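Local coordinates for ABC transporter ATP-binding/permease protein Rv1747 (Mycobacterium tuberculosis, PDB 6CCD) that takes part in moving an unknown substrate across the membrane, here represented by its first FHA domain, a phosphothreonine-peptide-binding module of the regulatory region, at residues Ala23-Asp32 against Ile44-Phe53. Sequence-based numbering, arbitrary orientation.
With SO4 (sulfate ion), chain B; SO4 (sulfate ion), chain C.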
loop_
_atom_site.group_PDB
_atom_site.type_symbol
_atom_site.label_atom_id
_atom_site.label_comp_id
_atom_site.label_asym_id
_atom_site.label_seq_id
_atom_site.Cartn_x
_atom_site.Cartn_y
_atom_site.Cartn_z
ATOM N N ALA A 23 -3.074 4.536 -12.814
ATOM C CA ALA A 23 -2.828 3.178 -13.297
ATOM C C ALA A 23 -1.701 3.165 -14.330
ATOM O O ALA A 23 -1.558 4.113 -15.099
ATOM C CB ALA A 23 -4.104 2.599 -13.886
ATOM N N GLY A 24 -0.883 2.116 -14.338
ATOM C CA GLY A 24 0.083 1.947 -15.411
ATOM C C GLY A 24 1.520 1.667 -15.012
ATOM O O GLY A 24 2.279 1.101 -15.790
ATOM N N HIS A 25 1.911 2.069 -13.809
ATOM C CA HIS A 25 3.235 1.724 -13.311
ATOM C C HIS A 25 3.160 1.351 -11.830
ATOM O O HIS A 25 2.399 1.950 -11.081
ATOM C CB HIS A 25 4.211 2.877 -13.531
ATOM C CG HIS A 25 4.546 3.105 -14.972
ATOM N ND1 HIS A 25 5.290 2.211 -15.714
ATOM C CD2 HIS A 25 4.233 4.122 -15.811
ATOM C CE1 HIS A 25 5.423 2.669 -16.946
ATOM N NE2 HIS A 25 4.792 3.828 -17.031
ATOM N N ASP A 26 3.936 0.353 -11.422
ATOM C CA ASP A 26 3.867 -0.125 -10.046
ATOM C C ASP A 26 4.340 0.947 -9.056
ATOM O O ASP A 26 5.364 1.598 -9.281
ATOM C CB ASP A 26 4.705 -1.390 -9.874
ATOM C CG ASP A 26 4.178 -2.574 -10.681
ATOM O OD1 ASP A 26 3.045 -2.512 -11.213
ATOM O OD2 ASP A 26 4.903 -3.587 -10.763
ATOM N N VAL A 27 3.594 1.115 -7.963
ATOM C CA VAL A 27 3.952 2.056 -6.898
ATOM C C VAL A 27 4.677 1.314 -5.775
ATOM O O VAL A 27 4.213 0.271 -5.343
ATOM C CB VAL A 27 2.705 2.741 -6.321
ATOM C CG1 VAL A 27 3.070 3.751 -5.251
ATOM C CG2 VAL A 27 1.899 3.411 -7.434
ATOM N N VAL A 28 5.792 1.854 -5.294
ATOM C CA VAL A 28 6.509 1.233 -4.179
ATOM C C VAL A 28 6.223 1.928 -2.848
ATOM O O VAL A 28 6.380 3.156 -2.714
ATOM C CB VAL A 28 8.027 1.233 -4.419
ATOM C CG1 VAL A 28 8.755 0.629 -3.214
ATOM C CG2 VAL A 28 8.356 0.468 -5.702
ATOM N N VAL A 29 5.784 1.129 -1.876
ATOM C CA VAL A 29 5.635 1.536 -0.484
ATOM C C VAL A 29 6.733 0.868 0.323
ATOM O O VAL A 29 6.896 -0.345 0.257
ATOM C CB VAL A 29 4.273 1.114 0.121
ATOM C CG1 VAL A 29 4.153 1.602 1.581
ATOM C CG2 VAL A 29 3.119 1.626 -0.704
ATOM N N GLY A 30 7.500 1.635 1.084
ATOM C CA GLY A 30 8.500 1.000 1.916
ATOM C C GLY A 30 9.434 1.970 2.600
ATOM O O GLY A 30 9.241 3.185 2.551
ATOM N N ARG A 31 10.458 1.407 3.229
ATOM C CA ARG A 31 11.422 2.167 4.010
ATOM C C ARG A 31 12.454 2.875 3.141
ATOM O O ARG A 31 13.199 3.738 3.624
ATOM C CB ARG A 31 12.137 1.233 4.997
ATOM C CG ARG A 31 12.344 1.840 6.369
ATOM C CD ARG A 31 13.127 0.905 7.295
ATOM N NE ARG A 31 14.530 0.766 6.892
ATOM C CZ ARG A 31 15.025 -0.306 6.280
ATOM N NH1 ARG A 31 14.239 -1.342 6.002
ATOM N NH2 ARG A 31 16.309 -0.349 5.950
ATOM N N ASP A 32 12.510 2.516 1.860
ATOM C CA ASP A 32 13.523 3.087 0.976
ATOM C C ASP A 32 13.360 4.589 0.854
ATOM O O ASP A 32 12.235 5.095 0.734
ATOM C CB ASP A 32 13.466 2.455 -0.421
ATOM C CG ASP A 32 14.752 2.669 -1.188
ATOM O OD1 ASP A 32 15.668 1.833 -1.054
ATOM O OD2 ASP A 32 14.861 3.697 -1.879
ATOM N N ILE A 44 9.431 -2.071 8.639
ATOM C CA ILE A 44 9.108 -2.039 7.215
ATOM C C ILE A 44 10.325 -2.300 6.319
ATOM O O ILE A 44 11.409 -1.764 6.549
ATOM C CB ILE A 44 8.454 -0.687 6.878
ATOM C CG1 ILE A 44 7.245 -0.476 7.800
ATOM C CG2 ILE A 44 8.007 -0.614 5.417
ATOM C CD1 ILE A 44 6.301 -1.717 7.895
ATOM N N SER A 45 10.140 -3.148 5.308
ATOM C CA SER A 45 11.191 -3.445 4.338
ATOM C C SER A 45 11.382 -2.281 3.363
ATOM O O SER A 45 10.500 -1.446 3.215
ATOM C CB SER A 45 10.853 -4.730 3.573
ATOM O OG SER A 45 10.777 -5.827 4.467
ATOM N N ARG A 46 12.527 -2.229 2.690
ATOM C CA ARG A 46 12.808 -1.100 1.798
ATOM C C ARG A 46 11.791 -0.981 0.671
ATOM O O ARG A 46 11.307 0.113 0.379
ATOM C CB ARG A 46 14.227 -1.219 1.253
ATOM C CG ARG A 46 15.256 -0.963 2.372
ATOM C CD ARG A 46 16.678 -1.004 1.898
ATOM N NE ARG A 46 17.011 0.094 0.996
ATOM C CZ ARG A 46 18.261 0.430 0.698
ATOM N NH1 ARG A 46 19.265 -0.235 1.254
ATOM N NH2 ARG A 46 18.511 1.424 -0.143
ATOM N N ALA A 47 11.452 -2.105 0.048
ATOM C CA ALA A 47 10.361 -2.126 -0.933
ATOM C C ALA A 47 9.321 -3.100 -0.409
ATOM O O ALA A 47 9.322 -4.266 -0.776
ATOM C CB ALA A 47 10.855 -2.540 -2.315
ATOM N N HIS A 48 8.457 -2.612 0.474
ATOM C CA HIS A 48 7.592 -3.464 1.282
ATOM C C HIS A 48 6.329 -3.907 0.528
ATOM O O HIS A 48 5.972 -5.095 0.529
ATOM C CB HIS A 48 7.223 -2.703 2.578
ATOM C CG HIS A 48 6.634 -3.562 3.649
ATOM N ND1 HIS A 48 7.366 -4.009 4.730
ATOM C CD2 HIS A 48 5.382 -4.058 3.812
ATOM C CE1 HIS A 48 6.593 -4.741 5.515
ATOM N NE2 HIS A 48 5.383 -4.792 4.979
ATOM N N LEU A 49 5.650 -2.949 -0.104
ATOM C CA LEU A 49 4.478 -3.230 -0.931
ATOM C C LEU A 49 4.657 -2.734 -2.353
ATOM O O LEU A 49 5.326 -1.724 -2.572
ATOM C CB LEU A 49 3.228 -2.552 -0.378
ATOM C CG LEU A 49 2.767 -2.835 1.038
ATOM C CD1 LEU A 49 1.477 -2.067 1.245
ATOM C CD2 LEU A 49 2.551 -4.353 1.249
ATOM N N LEU A 50 4.019 -3.416 -3.301
ATOM C CA LEU A 50 3.789 -2.852 -4.629
ATOM C C LEU A 50 2.316 -2.542 -4.762
ATOM O O LEU A 50 1.479 -3.388 -4.452
ATOM C CB LEU A 50 4.228 -3.825 -5.729
ATOM C CG LEU A 50 5.715 -4.180 -5.658
ATOM C CD1 LEU A 50 6.060 -5.213 -6.721
ATOM C CD2 LEU A 50 6.557 -2.918 -5.825
ATOM N N LEU A 51 1.984 -1.341 -5.229
ATOM C CA LEU A 51 0.588 -1.032 -5.546
ATOM C C LEU A 51 0.435 -0.975 -7.054
ATOM O O LEU A 51 1.277 -0.402 -7.726
ATOM C CB LEU A 51 0.151 0.304 -4.931
ATOM C CG LEU A 51 0.588 0.548 -3.484
ATOM C CD1 LEU A 51 0.128 1.925 -3.001
ATOM C CD2 LEU A 51 0.038 -0.557 -2.567
ATOM N N ARG A 52 -0.634 -1.544 -7.596
ATOM C CA ARG A 52 -0.786 -1.511 -9.050
ATOM C C ARG A 52 -2.211 -1.786 -9.460
ATOM O O ARG A 52 -2.988 -2.369 -8.701
ATOM C CB ARG A 52 0.146 -2.518 -9.724
ATOM C CG ARG A 52 -0.284 -3.979 -9.537
ATOM C CD ARG A 52 0.859 -4.956 -9.864
ATOM N NE ARG A 52 1.437 -4.810 -11.208
ATOM C CZ ARG A 52 1.184 -5.622 -12.230
ATOM N NH1 ARG A 52 0.348 -6.638 -12.082
ATOM N NH2 ARG A 52 1.780 -5.425 -13.400
ATOM N N PHE A 53 -2.559 -1.319 -10.655
ATOM C CA PHE A 53 -3.890 -1.537 -11.209
ATOM C C PHE A 53 -3.818 -2.732 -12.148
ATOM O O PHE A 53 -3.104 -2.701 -13.149
ATOM C CB PHE A 53 -4.385 -0.290 -11.946
ATOM C CG PHE A 53 -5.831 -0.358 -12.352
ATOM C CD1 PHE A 53 -6.830 -0.040 -11.451
ATOM C CD2 PHE A 53 -6.185 -0.740 -13.637
ATOM C CE1 PHE A 53 -8.165 -0.110 -11.815
ATOM C CE2 PHE A 53 -7.513 -0.813 -14.006
ATOM C CZ PHE A 53 -8.501 -0.495 -13.096
HETATM S S SO4 B . 15.186 -4.615 3.923
HETATM O O1 SO4 B . 14.714 -4.647 2.543
HETATM O O2 SO4 B . 14.968 -5.932 4.528
HETATM O O3 SO4 B . 16.606 -4.254 4.008
HETATM O O4 SO4 B . 14.420 -3.616 4.653
HETATM S S SO4 C . 6.362 -1.102 -13.913
HETATM O O1 SO4 C . 6.148 -0.920 -15.349
HETATM O O2 SO4 C . 7.199 -2.281 -13.677
HETATM O O3 SO4 C . 7.010 0.084 -13.355
HETATM O O4 SO4 C . 5.064 -1.283 -13.272
HETATM O O HOH W 1 -0.636 0.339 -12.137
HETATM O O HOH W 2 3.098 -2.762 -14.503
#
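R46, V29 and R31 bury the most surface where 23-32 meets 44-53, an antiparallel strand pair in one sheet of the FHA beta-sandwich. V27 and V29 form hydrogen-bonded pairs with L51 and L49, and V28 and L50 the non-hydrogen-bonded pair between them. A classic beta bulge interrupts the regular pairing after V29 and L49: H48 N and L49 N both donate to V29 O, at 2.8 and 2.9 Å.

V29 faces the sandwich interior, where L97 of the second sheet covers it. Its CB lies against L49 CB, while CG2, anti to the carbonyl carbon, meets L51 CD1 at 3.8 Å. On the other side of the sheet V28 CG2 and L50 CD2 touch, the two side chains running alongside each other.

Beyond the bulge the loop carrying S45 packs on R31; in FHA domains, loops at this end of the sandwich commonly bind the phosphopeptide. The R31 backbone N donates to S45 O, and its side chain, bent at chi3 (70°), brings NH1 to I44 O at 2.9 Å, the oxygen lying 1° out of the guanidinium plane. The same NH1 reaches O4 of a sulfate, probably from the crystallisation liquor, at 2.7 Å; R46 N makes a longer bond, 3.3 Å, to O1 of the same ion. An anion held here is consistent with a phosphothreonine phosphate site. S45 N donates to H48 ND1 in the ring plane, and H48 NE2 is bound to G68 O.

The R46 side chain crosses to D32 and forms a salt bridge; the other carboxylate oxygen, D32 OD2, accepts from R34 N. Guanidinium and carboxylate planes differ by 22°, and R46 NE and NH2 both donate to D32 OD1 from the same face of the carboxylate, each at 3.0 Å.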